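Local coordinates for protein techylectin-5A (Tachypleus tridentatus, PDB 1JC9) that acts as an innate-immunity lectin that recognises acetyl group-containing substances on cells and agglutinates bacteria and human erythrocytes, at residues A50-L54 / N55-S59; F131-T134 / N135-N138. All blocks are in the same frame, centred on the assembly; numbering follows the deposited sequence.

Interaction 1 (A50-L54 / N55-S59)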
ATOM      1  N   ALA A  50      14.569  -8.200  -1.325  1.00 19.61           N
ATOM      2  CA  ALA A  50      15.846  -7.986  -0.645  1.00 21.04           C
ATOM      3  C   ALA A  50      16.751  -9.172  -0.977  1.00 23.33           C
ATOM      4  O   ALA A  50      17.946  -9.000  -1.226  1.00 23.77           O
ATOM      5  CB  ALA A  50      15.637  -7.887   0.868  1.00 21.32           C
ATOM      6  N   ASP A  51      16.173 -10.376  -0.977  1.00 22.63           N
ATOM      7  CA  ASP A  51      16.920 -11.585  -1.308  1.00 24.06           C
ATOM      8  C   ASP A  51      17.385 -11.512  -2.758  1.00 25.53           C
ATOM      9  O   ASP A  51      18.519 -11.876  -3.078  1.00 25.83           O
ATOM     10  CB  ASP A  51      16.051 -12.839  -1.140  1.00 24.35           C
ATOM     11  CG  ASP A  51      15.851 -13.227   0.310  1.00 23.49           C
ATOM     12  OD1 ASP A  51      16.521 -12.648   1.186  1.00 22.83           O
ATOM     13  OD2 ASP A  51      15.027 -14.127   0.571  1.00 25.06           O
ATOM     14  N   ILE A  52      16.498 -11.051  -3.634  1.00 25.72           N
ATOM     15  CA  ILE A  52      16.819 -10.924  -5.054  1.00 27.76           C
ATOM     16  C   ILE A  52      18.035 -10.018  -5.232  1.00 28.80           C
ATOM     17  O   ILE A  52      18.917 -10.299  -6.047  1.00 28.08           O
ATOM     18  CB  ILE A  52      15.631 -10.320  -5.850  1.00 26.82           C
ATOM     19  CG1 ILE A  52      14.450 -11.297  -5.864  1.00 26.60           C
ATOM     20  CG2 ILE A  52      16.065  -9.984  -7.269  1.00 24.93           C
ATOM     21  CD1 ILE A  52      14.663 -12.520  -6.721  1.00 26.54           C
ATOM     22  N   LEU A  53      18.081  -8.933  -4.460  1.00 30.42           N
ATOM     23  CA  LEU A  53      19.188  -7.986  -4.541  1.00 31.79           C
ATOM     24  C   LEU A  53      20.484  -8.637  -4.080  1.00 32.93           C
ATOM     25  O   LEU A  53      21.526  -8.482  -4.716  1.00 32.49           O
ATOM     26  CB  LEU A  53      18.907  -6.754  -3.676  1.00 31.64           C
ATOM     27  CG  LEU A  53      19.977  -5.655  -3.706  1.00 32.68           C
ATOM     28  CD1 LEU A  53      20.069  -5.075  -5.106  1.00 34.16           C
ATOM     29  CD2 LEU A  53      19.633  -4.557  -2.720  1.00 33.57           C
ATOM     30  N   LEU A  54      20.417  -9.360  -2.968  1.00 33.42           N
ATOM     31  CA  LEU A  54      21.595 -10.021  -2.433  1.00 35.63           C
ATOM     32  C   LEU A  54      22.119 -11.111  -3.364  1.00 36.86           C
ATOM     33  O   LEU A  54      23.272 -11.525  -3.249  1.00 37.85           O
ATOM     34  CB  LEU A  54      21.289 -10.609  -1.054  1.00 36.06           C
ATOM     35  CG  LEU A  54      20.879  -9.592   0.015  1.00 36.95           C
ATOM     36  CD1 LEU A  54      20.685 -10.308   1.341  1.00 37.78           C
ATOM     37  CD2 LEU A  54      21.941  -8.516   0.150  1.00 36.49           C
ATOM     38  N   ASN A  55      21.277 -11.577  -4.283  1.00 37.09           N
ATOM     39  CA  ASN A  55      21.697 -12.606  -5.229  1.00 38.27           C
ATOM     40  C   ASN A  55      22.326 -11.992  -6.474  1.00 38.80           C
ATOM     41  O   ASN A  55      22.595 -12.694  -7.445  1.00 40.27           O
ATOM     42  CB  ASN A  55      20.522 -13.497  -5.648  1.00 39.32           C
ATOM     43  CG  ASN A  55      20.041 -14.403  -4.527  1.00 40.90           C
ATOM     44  OD1 ASN A  55      20.818 -14.805  -3.663  1.00 43.07           O
ATOM     45  ND2 ASN A  55      18.759 -14.743  -4.550  1.00 41.43           N
ATOM     46  N   GLY A  56      22.538 -10.681  -6.456  1.00 39.07           N
ATOM     47  CA  GLY A  56      23.169 -10.034  -7.593  1.00 39.15           C
ATOM     48  C   GLY A  56      22.325  -9.255  -8.584  1.00 39.59           C
ATOM     49  O   GLY A  56      22.878  -8.498  -9.380  1.00 40.62           O
ATOM     50  N   TYR A  57      21.008  -9.419  -8.564  1.00 39.63           N
ATOM     51  CA  TYR A  57      20.165  -8.685  -9.506  1.00 39.68           C
ATOM     52  C   TYR A  57      19.964  -7.255  -9.026  1.00 39.13           C
ATOM     53  O   TYR A  57      19.337  -7.020  -7.995  1.00 40.61           O
ATOM     54  CB  TYR A  57      18.828  -9.396  -9.681  1.00 40.49           C
ATOM     55  CG  TYR A  57      18.995 -10.811 -10.177  1.00 42.61           C
ATOM     56  CD1 TYR A  57      19.367 -11.833  -9.307  1.00 43.05           C
ATOM     57  CD2 TYR A  57      18.828 -11.120 -11.526  1.00 43.90           C
ATOM     58  CE1 TYR A  57      19.569 -13.131  -9.768  1.00 45.83           C
ATOM     59  CE2 TYR A  57      19.027 -12.414 -11.997  1.00 45.52           C
ATOM     60  CZ  TYR A  57      19.397 -13.414 -11.112  1.00 46.64           C
ATOM     61  OH  TYR A  57      19.594 -14.699 -11.572  1.00 50.33           O
ATOM     62  N   ARG A  58      20.497  -6.305  -9.790  1.00 38.94           N
ATOM     63  CA  ARG A  58      20.437  -4.890  -9.437  1.00 37.82           C
ATOM     64  C   ARG A  58      19.413  -4.039 -10.183  1.00 35.80           C
ATOM     65  O   ARG A  58      19.239  -2.867  -9.856  1.00 36.71           O
ATOM     66  CB  ARG A  58      21.823  -4.261  -9.629  1.00 41.26           C
ATOM     67  CG  ARG A  58      22.937  -4.960  -8.867  1.00 46.35           C
ATOM     68  CD  ARG A  58      22.871  -4.668  -7.374  1.00 51.47           C
ATOM     69  NE  ARG A  58      23.640  -5.641  -6.599  1.00 57.03           N
ATOM     70  CZ  ARG A  58      23.856  -5.560  -5.289  1.00 58.81           C
ATOM     71  NH1 ARG A  58      23.366  -4.542  -4.591  1.00 60.27           N
ATOM     72  NH2 ARG A  58      24.551  -6.509  -4.670  1.00 59.98           N
ATOM     73  N   SER A  59      18.736  -4.597 -11.180  1.00 33.30           N
ATOM     74  CA  SER A  59      17.769  -3.794 -11.918  1.00 32.91           C
ATOM     75  C   SER A  59      16.328  -3.953 -11.445  1.00 32.16           C
ATOM     76  O   SER A  59      15.884  -5.047 -11.076  1.00 30.80           O
ATOM     77  CB  SER A  59      17.859  -4.095 -13.413  1.00 33.47           C
ATOM     78  OG  SER A  59      17.613  -5.461 -13.669  1.00 40.28           O
TER
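L53 and R58 meet at the C-terminal end of helix 49-54, where the chain turns back past the helix's last turn. Backbone bonds hold the turn. G56 N donates to L53 O at 3.0 Å. Y57 N makes a weaker, longer bond of 3.4 Å to I52 O. N55 N is shared between D51 O and I52 O, and both of these bonds are weak. The paired i to i-3 and i to i-5 bonds, with G56 in a left-handed conformation (phi 102°), form a Schellman motif that ends the helix. Its usual apolar contact is present too: I52 CG2 lies 3.7 Å from Y57 CB. I52 O also sits at the edge of the Y57 ring, in its plane. R58 meets both the side chain and the carbonyl of L53. The R58 chain bends about its CB-CG bond (chi2 -74°), and its side chain crosses that of L53 at about a right angle. NH1 of R58 packs 3.4 Å from CD1 of L53. One guanidinium face lies over L53 O, offset toward the rim, with R58 NH2 3.6 Å from that oxygen. The charge may be eased by this carbonyl. The L53 side chain also touches F264.

Interaction 2 (F131-T134 / N135-N138)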
ATOM      1  N   PHE A 131      -0.199 -10.418   3.742  1.00 17.03           N
ATOM      2  CA  PHE A 131      -0.143 -11.110   5.030  1.00 17.97           C
ATOM      3  C   PHE A 131       1.029 -12.100   4.997  1.00 18.20           C
ATOM      4  O   PHE A 131       1.846 -12.146   5.918  1.00 18.07           O
ATOM      5  CB  PHE A 131      -1.443 -11.885   5.283  1.00 17.71           C
ATOM      6  CG  PHE A 131      -1.302 -12.990   6.297  1.00 18.01           C
ATOM      7  CD1 PHE A 131      -1.257 -12.705   7.660  1.00 17.90           C
ATOM      8  CD2 PHE A 131      -1.174 -14.313   5.881  1.00 17.91           C
ATOM      9  CE1 PHE A 131      -1.086 -13.720   8.597  1.00 19.44           C
ATOM     10  CE2 PHE A 131      -1.000 -15.339   6.806  1.00 20.24           C
ATOM     11  CZ  PHE A 131      -0.954 -15.045   8.171  1.00 18.98           C
ATOM     12  N   ALA A 132       1.105 -12.886   3.925  1.00 18.19           N
ATOM     13  CA  ALA A 132       2.158 -13.889   3.771  1.00 18.85           C
ATOM     14  C   ALA A 132       3.558 -13.283   3.814  1.00 19.61           C
ATOM     15  O   ALA A 132       4.448 -13.814   4.480  1.00 18.92           O
ATOM     16  CB  ALA A 132       1.965 -14.657   2.461  1.00 18.77           C
ATOM     17  N   LEU A 133       3.761 -12.178   3.105  1.00 20.34           N
ATOM     18  CA  LEU A 133       5.070 -11.538   3.090  1.00 19.49           C
ATOM     19  C   LEU A 133       5.434 -10.856   4.416  1.00 19.10           C
ATOM     20  O   LEU A 133       6.527 -11.079   4.941  1.00 19.15           O
ATOM     21  CB  LEU A 133       5.149 -10.524   1.946  1.00 20.93           C
ATOM     22  CG  LEU A 133       5.068 -11.078   0.515  1.00 24.27           C
ATOM     23  CD1 LEU A 133       5.027  -9.920  -0.470  1.00 23.20           C
ATOM     24  CD2 LEU A 133       6.262 -11.972   0.223  1.00 23.97           C
ATOM     25  N   THR A 134       4.526 -10.047   4.965  1.00 16.70           N
ATOM     26  CA  THR A 134       4.812  -9.331   6.212  1.00 16.04           C
ATOM     27  C   THR A 134       4.964 -10.196   7.451  1.00 16.45           C
ATOM     28  O   THR A 134       5.482  -9.741   8.475  1.00 15.81           O
ATOM     29  CB  THR A 134       3.748  -8.243   6.506  1.00 16.15           C
ATOM     30  OG1 THR A 134       2.443  -8.833   6.582  1.00 15.94           O
ATOM     31  CG2 THR A 134       3.760  -7.190   5.409  1.00 16.95           C
ATOM     32  N   ASN A 135       4.520 -11.444   7.370  1.00 18.00           N
ATOM     33  CA  ASN A 135       4.632 -12.344   8.509  1.00 18.50           C
ATOM     34  C   ASN A 135       5.825 -13.300   8.440  1.00 18.34           C
ATOM     35  O   ASN A 135       6.144 -13.940   9.439  1.00 19.17           O
ATOM     36  CB  ASN A 135       3.333 -13.143   8.681  1.00 18.77           C
ATOM     37  CG  ASN A 135       2.208 -12.312   9.290  1.00 20.93           C
ATOM     38  OD1 ASN A 135       1.860 -12.479  10.458  1.00 23.75           O
ATOM     39  ND2 ASN A 135       1.644 -11.403   8.500  1.00 23.11           N
ATOM     40  N   GLN A 136       6.497 -13.397   7.291  1.00 17.50           N
ATOM     41  CA  GLN A 136       7.642 -14.311   7.187  1.00 18.91           C
ATOM     42  C   GLN A 136       8.848 -13.775   7.946  1.00 20.24           C
ATOM     43  O   GLN A 136       9.775 -14.517   8.276  1.00 18.52           O
ATOM     44  CB  GLN A 136       7.992 -14.616   5.719  1.00 17.51           C
ATOM     45  CG  GLN A 136       8.439 -13.452   4.864  1.00 15.92           C
ATOM     46  CD  GLN A 136       8.609 -13.867   3.408  1.00 17.14           C
ATOM     47  OE1 GLN A 136       8.264 -14.988   3.033  1.00 17.67           O
ATOM     48  NE2 GLN A 136       9.131 -12.966   2.584  1.00 13.55           N
ATOM     49  N   ARG A 137       8.830 -12.475   8.213  1.00 22.34           N
ATOM     50  CA  ARG A 137       9.863 -11.824   9.010  1.00 23.65           C
ATOM     51  C   ARG A 137       9.495 -10.377   9.266  1.00 23.59           C
ATOM     52  O   ARG A 137       8.408  -9.942   8.883  1.00 22.08           O
ATOM     53  CB  ARG A 137      11.256 -11.952   8.385  1.00 27.45           C
ATOM     54  CG  ARG A 137      11.489 -11.404   6.996  1.00 31.58           C
ATOM     55  CD  ARG A 137      12.995 -11.451   6.801  1.00 35.73           C
ATOM     56  NE  ARG A 137      13.477 -11.126   5.465  1.00 41.26           N
ATOM     57  CZ  ARG A 137      13.518 -11.983   4.450  1.00 44.69           C
ATOM     58  NH1 ARG A 137      13.090 -13.232   4.609  1.00 45.13           N
ATOM     59  NH2 ARG A 137      14.034 -11.597   3.286  1.00 42.93           N
ATOM     60  N   ASN A 138      10.375  -9.631   9.925  1.00 21.72           N
ATOM     61  CA  ASN A 138      10.065  -8.244  10.256  1.00 22.83           C
ATOM     62  C   ASN A 138      10.381  -7.241   9.150  1.00 20.95           C
ATOM     63  O   ASN A 138      11.523  -7.108   8.716  1.00 20.77           O
ATOM     64  CB  ASN A 138      10.774  -7.858  11.557  1.00 23.11           C
ATOM     65  CG  ASN A 138      10.232  -6.576  12.156  1.00 26.72           C
ATOM     66  OD1 ASN A 138       9.041  -6.287  12.059  1.00 27.61           O
ATOM     67  ND2 ASN A 138      11.103  -5.808  12.796  1.00 27.39           N
TER
HETATM   68  O   HOH W   1       5.564 -16.139   3.195  1.00 25.66           O
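F131 and N135 are one helical turn apart, and their side chains cross with ring and amide planes 44° apart. The amide reaches back beside the ring, with N135 ND2 3.3 Å from F131 CD1. The approach is oblique. With CG anti to its own carbonyl carbon (chi1 -76°), N135 turns its amide back along the helix, and ND2 donates to F131 O at 2.7 Å. The donor is tilted slightly from the carbonyl plane. N135 N adds a weak bond to the same oxygen, so F131 O takes two N-H groups from one residue. ND2 also bonds I162 O, which helps fix the rotation of the amide. L133 and Q136 instead lie side by side and point the same way, with L133 CD2 3.8 Å from Q136 NE2. Q136 CG sits between its backbone N and carbonyl carbon (chi1 63°), and is 3.0 Å from L133 O. A water donates to both A132 O and Q136 OE1, each at 2.9 Å. OE1 also bonds K68 N, and NE2 bonds Y139 OH and T47 O. The last turn of helix 127-136 lies against strand 152-162, where T134 packs on F160, W161 and I162, and it leads into strand 139-146.

How the interactions relate
From the N terminus, interaction 1 comes first, at the end of helix 49-54, and interaction 2 follows at the end of helix 127-136. Each closes just one local turn. They run in series, so neither nests in the other and they do not cross. Interaction 1 turns the chain toward strand 61-65, and the C49-C80 disulfide ties its helix to strand 76-81. Interaction 2 sends the chain into strand 139-146. Their centres are about 19 Å apart. A long, weak ion pair joins them, with D51 OD1 3.4 Å from R137 NH2. T47 and D48, just before the first helix, strengthen the link: D48 forms a salt bridge with R137, and T47 bonds both D51 and R137.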